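Matching sites in cellulose hydrolase from Bacillus licheniformis, a protein that hydrolyses internal beta-1,4-glucosidic bonds of cellulose, as an endoglucanase of glycoside hydrolase family 5, subfamily 4 (PDB 4YZT (chain A, 1.67 Å), residues Ser70-Val75 and Val112-His117), and in its relative endoglucanase from Ruminococcus champanellensis (PDB 6WQP (chain B, 1.60 Å), residues Thr73-Val78 and Ile115-His120). One frame, after least-squares fit of the local backbone (RMSD 0.31 Å); residues are numbered along the deposited sequences.

Structure 1 (4YZT). With BGC (beta-D-glucopyranose), chain C; BGC (beta-D-glucopyranose), chain D.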
loop_
_atom_site.group_PDB
_atom_site.type_symbol
_atom_site.label_atom_id
_atom_site.label_comp_id
_atom_site.label_asym_id
_atom_site.label_seq_id
_atom_site.Cartn_x
_atom_site.Cartn_y
_atom_site.Cartn_z
ATOM N N SER A 70 -5.681 14.868 3.823
ATOM C CA SER A 70 -6.246 14.191 4.987
ATOM C C SER A 70 -5.325 13.085 5.497
ATOM O O SER A 70 -4.490 12.576 4.754
ATOM C CB SER A 70 -7.633 13.616 4.660
ATOM O OG SER A 70 -7.562 12.651 3.623
ATOM N N VAL A 71 -5.456 12.758 6.780
ATOM C CA VAL A 71 -4.726 11.650 7.365
ATOM C C VAL A 71 -5.682 10.756 8.146
ATOM O O VAL A 71 -6.640 11.226 8.760
ATOM C CB VAL A 71 -3.565 12.118 8.293
ATOM C CG1 VAL A 71 -2.608 13.039 7.530
ATOM C CG2 VAL A 71 -4.090 12.810 9.544
ATOM N N ARG A 72 -5.419 9.460 8.086
ATOM C CA ARG A 72 -6.120 8.487 8.910
ATOM C C ARG A 72 -5.193 8.017 10.014
ATOM O O ARG A 72 -4.058 7.640 9.751
ATOM C CB ARG A 72 -6.595 7.301 8.067
ATOM C CG ARG A 72 -7.268 6.164 8.835
ATOM C CD ARG A 72 -8.050 5.349 7.822
ATOM N NE ARG A 72 -8.851 4.223 8.317
ATOM C CZ ARG A 72 -8.463 2.946 8.333
ATOM N NH1 ARG A 72 -7.226 2.601 7.971
ATOM N NH2 ARG A 72 -9.312 2.001 8.746
ATOM N N ILE A 73 -5.678 8.066 11.249
ATOM C CA ILE A 73 -4.876 7.678 12.406
ATOM C C ILE A 73 -5.493 6.443 13.044
ATOM O O ILE A 73 -6.384 6.546 13.893
ATOM C CB ILE A 73 -4.768 8.827 13.454
ATOM C CG1 ILE A 73 -4.214 10.101 12.807
ATOM C CG2 ILE A 73 -3.891 8.421 14.637
ATOM C CD1 ILE A 73 -4.336 11.342 13.681
ATOM N N PRO A 74 -5.048 5.260 12.603
ATOM C CA PRO A 74 -5.570 4.039 13.221
ATOM C C PRO A 74 -5.099 3.921 14.655
ATOM O O PRO A 74 -3.933 4.197 14.946
ATOM C CB PRO A 74 -5.005 2.912 12.334
ATOM C CG PRO A 74 -3.891 3.492 11.593
ATOM C CD PRO A 74 -4.176 4.973 11.444
ATOM N N VAL A 75 -6.004 3.524 15.547
ATOM C CA VAL A 75 -5.668 3.362 16.963
ATOM C C VAL A 75 -6.211 2.035 17.489
ATOM O O VAL A 75 -7.404 1.731 17.349
ATOM C CB VAL A 75 -6.224 4.504 17.822
ATOM C CG1 VAL A 75 -5.920 4.250 19.297
ATOM C CG2 VAL A 75 -5.658 5.848 17.367
ATOM N N VAL A 112 -9.101 11.208 10.252
ATOM C CA VAL A 112 -9.945 10.065 10.585
ATOM C C VAL A 112 -9.393 9.347 11.818
ATOM O O VAL A 112 -8.269 8.838 11.798
ATOM C CB VAL A 112 -10.044 9.078 9.414
ATOM C CG1 VAL A 112 -10.836 7.806 9.807
ATOM C CG2 VAL A 112 -10.680 9.772 8.213
ATOM N N LEU A 113 -10.185 9.313 12.887
ATOM C CA LEU A 113 -9.785 8.605 14.101
ATOM C C LEU A 113 -10.642 7.353 14.235
ATOM O O LEU A 113 -11.867 7.440 14.080
ATOM C CB LEU A 113 -9.931 9.507 15.329
ATOM C CG LEU A 113 -9.652 8.917 16.723
ATOM C CD1 LEU A 113 -8.177 8.587 16.919
ATOM C CD2 LEU A 113 -10.147 9.863 17.819
ATOM N N ASN A 114 -10.030 6.195 14.506
ATOM C CA ASN A 114 -10.841 4.967 14.554
ATOM C C ASN A 114 -10.578 4.073 15.753
ATOM O O ASN A 114 -9.854 4.448 16.679
ATOM C CB ASN A 114 -10.674 4.159 13.245
ATOM C CG ASN A 114 -9.374 3.326 13.176
ATOM O OD1 ASN A 114 -8.614 3.185 14.142
ATOM N ND2 ASN A 114 -9.149 2.731 12.009
ATOM N N ILE A 115 -11.220 2.907 15.729
ATOM C CA ILE A 115 -10.854 1.753 16.536
ATOM C C ILE A 115 -10.317 0.711 15.546
ATOM O O ILE A 115 -11.013 0.347 14.598
ATOM C CB ILE A 115 -12.056 1.192 17.326
ATOM C CG1 ILE A 115 -12.550 2.214 18.366
ATOM C CG2 ILE A 115 -11.711 -0.160 17.967
ATOM C CD1 ILE A 115 -13.643 1.682 19.299
ATOM N N HIS A 116 -9.084 0.242 15.742
ATOM C CA HIS A 116 -8.437 -0.544 14.703
ATOM C C HIS A 116 -8.333 -2.045 15.031
ATOM O O HIS A 116 -9.306 -2.794 14.834
ATOM C CB HIS A 116 -7.049 0.057 14.387
ATOM C CG HIS A 116 -6.583 -0.219 12.986
ATOM N ND1 HIS A 116 -7.110 0.426 11.884
ATOM C CD2 HIS A 116 -5.681 -1.108 12.504
ATOM C CE1 HIS A 116 -6.524 -0.027 10.792
ATOM N NE2 HIS A 116 -5.647 -0.957 11.141
ATOM N N HIS A 117 -7.186 -2.503 15.535
ATOM C CA HIS A 117 -6.985 -3.953 15.664
ATOM C C HIS A 117 -7.756 -4.587 16.819
ATOM O O HIS A 117 -7.772 -5.817 16.958
ATOM C CB HIS A 117 -5.500 -4.276 15.775
ATOM C CG HIS A 117 -4.770 -4.126 14.474
ATOM N ND1 HIS A 117 -5.319 -4.511 13.271
ATOM C CD2 HIS A 117 -3.547 -3.615 14.188
ATOM C CE1 HIS A 117 -4.462 -4.250 12.295
ATOM N NE2 HIS A 117 -3.384 -3.704 12.826
HETATM C C2 BGC C . -5.670 -3.553 7.801
HETATM C C3 BGC C . -4.269 -3.073 7.956
HETATM C C4 BGC C . -3.310 -3.988 7.334
HETATM C C5 BGC C . -3.669 -4.150 5.857
HETATM C C6 BGC C . -2.726 -4.986 5.035
HETATM C C1 BGC C . -5.844 -3.722 6.316
HETATM O O1 BGC C . -7.158 -3.799 5.849
HETATM O O2 BGC C . -6.642 -2.555 8.243
HETATM O O3 BGC C . -3.917 -2.800 9.385
HETATM O O4 BGC C . -1.956 -3.437 7.511
HETATM O O5 BGC C . -4.993 -4.769 5.801
HETATM O O6 BGC C . -2.821 -6.320 5.510
HETATM C C2 BGC D . 0.351 -3.902 7.914
HETATM C C3 BGC D . 1.316 -4.921 8.432
HETATM C C4 BGC D . 0.925 -5.358 9.809
HETATM C C5 BGC D . -0.502 -5.876 9.824
HETATM C C6 BGC D . -0.892 -6.257 11.229
HETATM C C1 BGC D . -1.059 -4.437 7.949
HETATM O O2 BGC D . 0.678 -3.499 6.565
HETATM O O3 BGC D . 2.664 -4.357 8.398
HETATM O O4 BGC D . 1.785 -6.442 10.337
HETATM O O5 BGC D . -1.455 -4.871 9.310
HETATM O O6 BGC D . -2.147 -6.934 11.223
#

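Structure 2 (6WQP).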
loop_
_atom_site.group_PDB
_atom_site.type_symbol
_atom_site.label_atom_id
_atom_site.label_comp_id
_atom_site.label_asym_id
_atom_site.label_seq_id
_atom_site.Cartn_x
_atom_site.Cartn_y
_atom_site.Cartn_z
ATOM N N THR B 73 -5.396 14.985 4.151
ATOM C CA THR B 73 -6.152 14.158 5.081
ATOM C C THR B 73 -5.242 13.058 5.612
ATOM O O THR B 73 -4.497 12.432 4.843
ATOM C CB THR B 73 -7.374 13.517 4.398
ATOM O OG1 THR B 73 -8.247 14.526 3.899
ATOM C CG2 THR B 73 -8.131 12.614 5.389
ATOM N N VAL B 74 -5.308 12.809 6.922
ATOM C CA VAL B 74 -4.560 11.737 7.560
ATOM C C VAL B 74 -5.549 10.860 8.319
ATOM O O VAL B 74 -6.333 11.365 9.131
ATOM C CB VAL B 74 -3.473 12.278 8.511
ATOM C CG1 VAL B 74 -2.864 11.131 9.307
ATOM C CG2 VAL B 74 -2.405 13.013 7.733
ATOM N N ARG B 75 -5.532 9.559 8.028
ATOM C CA ARG B 75 -6.243 8.581 8.834
ATOM C C ARG B 75 -5.286 8.079 9.909
ATOM O O ARG B 75 -4.150 7.685 9.601
ATOM C CB ARG B 75 -6.744 7.406 7.995
ATOM C CG ARG B 75 -7.515 6.320 8.798
ATOM C CD ARG B 75 -8.262 5.451 7.801
ATOM N NE ARG B 75 -9.031 4.296 8.287
ATOM C CZ ARG B 75 -8.591 3.040 8.302
ATOM N NH1 ARG B 75 -7.346 2.747 7.938
ATOM N NH2 ARG B 75 -9.397 2.060 8.702
ATOM N N VAL B 76 -5.739 8.128 11.159
ATOM C CA VAL B 76 -4.961 7.739 12.329
ATOM C C VAL B 76 -5.555 6.441 12.864
ATOM O O VAL B 76 -6.464 6.479 13.705
ATOM C CB VAL B 76 -4.981 8.847 13.392
ATOM C CG1 VAL B 76 -4.225 8.408 14.647
ATOM C CG2 VAL B 76 -4.425 10.144 12.841
ATOM N N PRO B 77 -5.113 5.281 12.374
ATOM C CA PRO B 77 -5.623 4.013 12.916
ATOM C C PRO B 77 -5.118 3.826 14.337
ATOM O O PRO B 77 -3.934 4.028 14.618
ATOM C CB PRO B 77 -5.050 2.954 11.965
ATOM C CG PRO B 77 -3.807 3.597 11.400
ATOM C CD PRO B 77 -4.109 5.077 11.315
ATOM N N VAL B 78 -6.026 3.464 15.240
ATOM C CA VAL B 78 -5.688 3.344 16.654
ATOM C C VAL B 78 -6.217 2.025 17.176
ATOM O O VAL B 78 -7.428 1.772 17.122
ATOM C CB VAL B 78 -6.249 4.509 17.483
ATOM C CG1 VAL B 78 -5.976 4.267 18.973
ATOM C CG2 VAL B 78 -5.660 5.818 17.058
ATOM N N ILE B 115 -9.130 11.276 10.380
ATOM C CA ILE B 115 -10.034 10.167 10.659
ATOM C C ILE B 115 -9.440 9.350 11.806
ATOM O O ILE B 115 -8.320 8.834 11.699
ATOM C CB ILE B 115 -10.256 9.279 9.430
ATOM C CG1 ILE B 115 -10.856 10.083 8.274
ATOM C CG2 ILE B 115 -11.143 8.079 9.812
ATOM C CD1 ILE B 115 -10.596 9.458 6.913
ATOM N N LEU B 116 -10.209 9.206 12.882
ATOM C CA LEU B 116 -9.804 8.480 14.083
ATOM C C LEU B 116 -10.720 7.279 14.241
ATOM O O LEU B 116 -11.936 7.429 14.197
ATOM C CB LEU B 116 -9.898 9.367 15.310
ATOM C CG LEU B 116 -9.593 8.727 16.670
ATOM C CD1 LEU B 116 -8.132 8.335 16.702
ATOM C CD2 LEU B 116 -9.967 9.682 17.786
ATOM N N ASN B 117 -10.135 6.092 14.430
ATOM C CA ASN B 117 -10.973 4.904 14.538
ATOM C C ASN B 117 -10.660 4.046 15.756
ATOM O O ASN B 117 -9.892 4.454 16.621
ATOM C CB ASN B 117 -10.844 4.033 13.279
ATOM C CG ASN B 117 -9.536 3.226 13.218
ATOM O OD1 ASN B 117 -8.778 3.117 14.194
ATOM N ND2 ASN B 117 -9.281 2.637 12.059
ATOM N N ILE B 118 -11.271 2.861 15.835
ATOM C CA ILE B 118 -10.712 1.728 16.573
ATOM C C ILE B 118 -10.253 0.728 15.523
ATOM O O ILE B 118 -10.891 0.604 14.469
ATOM C CB ILE B 118 -11.703 1.088 17.569
ATOM C CG1 ILE B 118 -12.732 0.196 16.873
ATOM C CG2 ILE B 118 -12.389 2.168 18.397
ATOM C CD1 ILE B 118 -13.849 -0.244 17.804
ATOM N N HIS B 119 -9.139 0.033 15.783
ATOM C CA HIS B 119 -8.464 -0.710 14.725
ATOM C C HIS B 119 -8.398 -2.180 15.096
ATOM O O HIS B 119 -9.368 -2.917 14.864
ATOM C CB HIS B 119 -7.100 -0.073 14.421
ATOM C CG HIS B 119 -6.608 -0.323 13.025
ATOM N ND1 HIS B 119 -7.119 0.326 11.921
ATOM C CD2 HIS B 119 -5.648 -1.154 12.557
ATOM C CE1 HIS B 119 -6.492 -0.089 10.835
ATOM N NE2 HIS B 119 -5.599 -0.993 11.192
ATOM N N HIS B 120 -7.281 -2.685 15.628
ATOM C CA HIS B 120 -7.131 -4.137 15.777
ATOM C C HIS B 120 -7.775 -4.619 17.077
ATOM O O HIS B 120 -7.110 -4.987 18.054
ATOM C CB HIS B 120 -5.669 -4.559 15.724
ATOM C CG HIS B 120 -5.031 -4.356 14.385
ATOM N ND1 HIS B 120 -5.636 -4.746 13.207
ATOM C CD2 HIS B 120 -3.844 -3.805 14.038
ATOM C CE1 HIS B 120 -4.847 -4.434 12.192
ATOM N NE2 HIS B 120 -3.755 -3.862 12.669
#

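Structure 1 (4YZT)
P74 lays CB over one face of the H116 imidazole, a CH-pi contact 3.6 Å from the ring centroid, offset toward the rim. At the ring edge, in plane, N114 gives ND2 to ND1 of H116 (3.1 Å), which helps fix the ring's rotation, and NE2 of H116 shares a hydrogen bond with O3 of the chain C glucose (3.1 Å), a unit of the bound cellotetraose. N114 ND2 also stands over one face of the R72 guanidinium, amide and guanidinium planes 88° apart; both are donors, and R72 instead makes salt bridges to E158 and E271 and hydrogen bonds to N161 and N36. With chi1 at 79°, N114 turns OD1 across to V75 N, which bonds to it at 3.0 Å. Adjacent parallel strands 70-73 and 110-114 of the (beta/alpha)8 barrel, joined through helix 91-105, lead to the glycan pocket at their C-terminal ends. Farther back along them, V112 CB meets R72 CG (4.1 Å) and I73 N bonds to V112 O (2.8 Å). V75 CG2 packs on L113 CD1 at 3.7 Å.

Structure 2 (6WQP)
P77 sets CB above one face of the H119 imidazole, a CH-pi contact with 3.6 Å from that carbon to the ring centroid, offset toward the rim. At the ring edge, in plane, N117 offers ND2 to ND1 of H119 (3.2 Å), which helps fix the rotation of the ring. The same N117 ND2 lies over one face of the R75 guanidinium, amide and guanidinium planes 88° apart; as two donors they do not bond. R75 finds its acceptors beyond the two segments, in a salt bridge to E160 and hydrogen bonds to Q288, N163 and N28. Chi1 of N117, 76°, brings OD1 across to V78 N, which bonds to it at 3.0 Å. Farther back along the strands, CB of I115 rests on CG of R75 (4.1 Å), and V76 N bonds to I115 O at 2.7 Å. V78 CG2 packs on L116 CD1 at 3.5 Å. The polar group around H119 is consistent with the substrate cleft of a family 5 enzyme.

How the two compare
The CA atoms coincide within the error, and the three exchanges lie on the strands behind a polar group that keeps its place: R72(A), N114(A) and H116(A) match R75(B), N117(B) and H119(B), with the amide bonds to V75(A) N / V78(B) N and to the histidine found in both. At S70(A) / T73(B), CB keeps its place and both residues are buried, but OG of S70(A) has no counterpart; the hydroxyl OG1 of T73(B) stands in a different place and a methyl, CG2, is added. From I73(A) to V76(B) the CD1 methyl goes. Both branches remain, CG2 of I73(A) and CG1 of V76(B) 0.3 Å apart, CG1 of I73(A) and CG2 of V76(B) 0.2 Å apart, and CB still touches O of V112(A) or I115(B). At V112(A) / I115(B), CG1 of V112(A) overlies CG2 of I115(B), and CG2 of V112(A) overlies CG1 of I115(B), each pair 0.4 Å apart; CB still meets CG of R72(A) or R75(B). The models of I115(A) and I118(B) differ in chi1, -65° against 77°: the places of CG2 and CD1 of I115(A) are left, the CD1 atoms stand 2.4 Å apart, and CG2 of I118(B) lies near the place of CG1 of I115(A). The sugar units touching H116(A) and H117(A) are absent from structure 2, where 1,2-ethanediol partly or wholly occupies the chain C place. At H117(A) / H120(B) psi is -4° against 75°, leaving the carbonyl O atoms 1.5 Å apart.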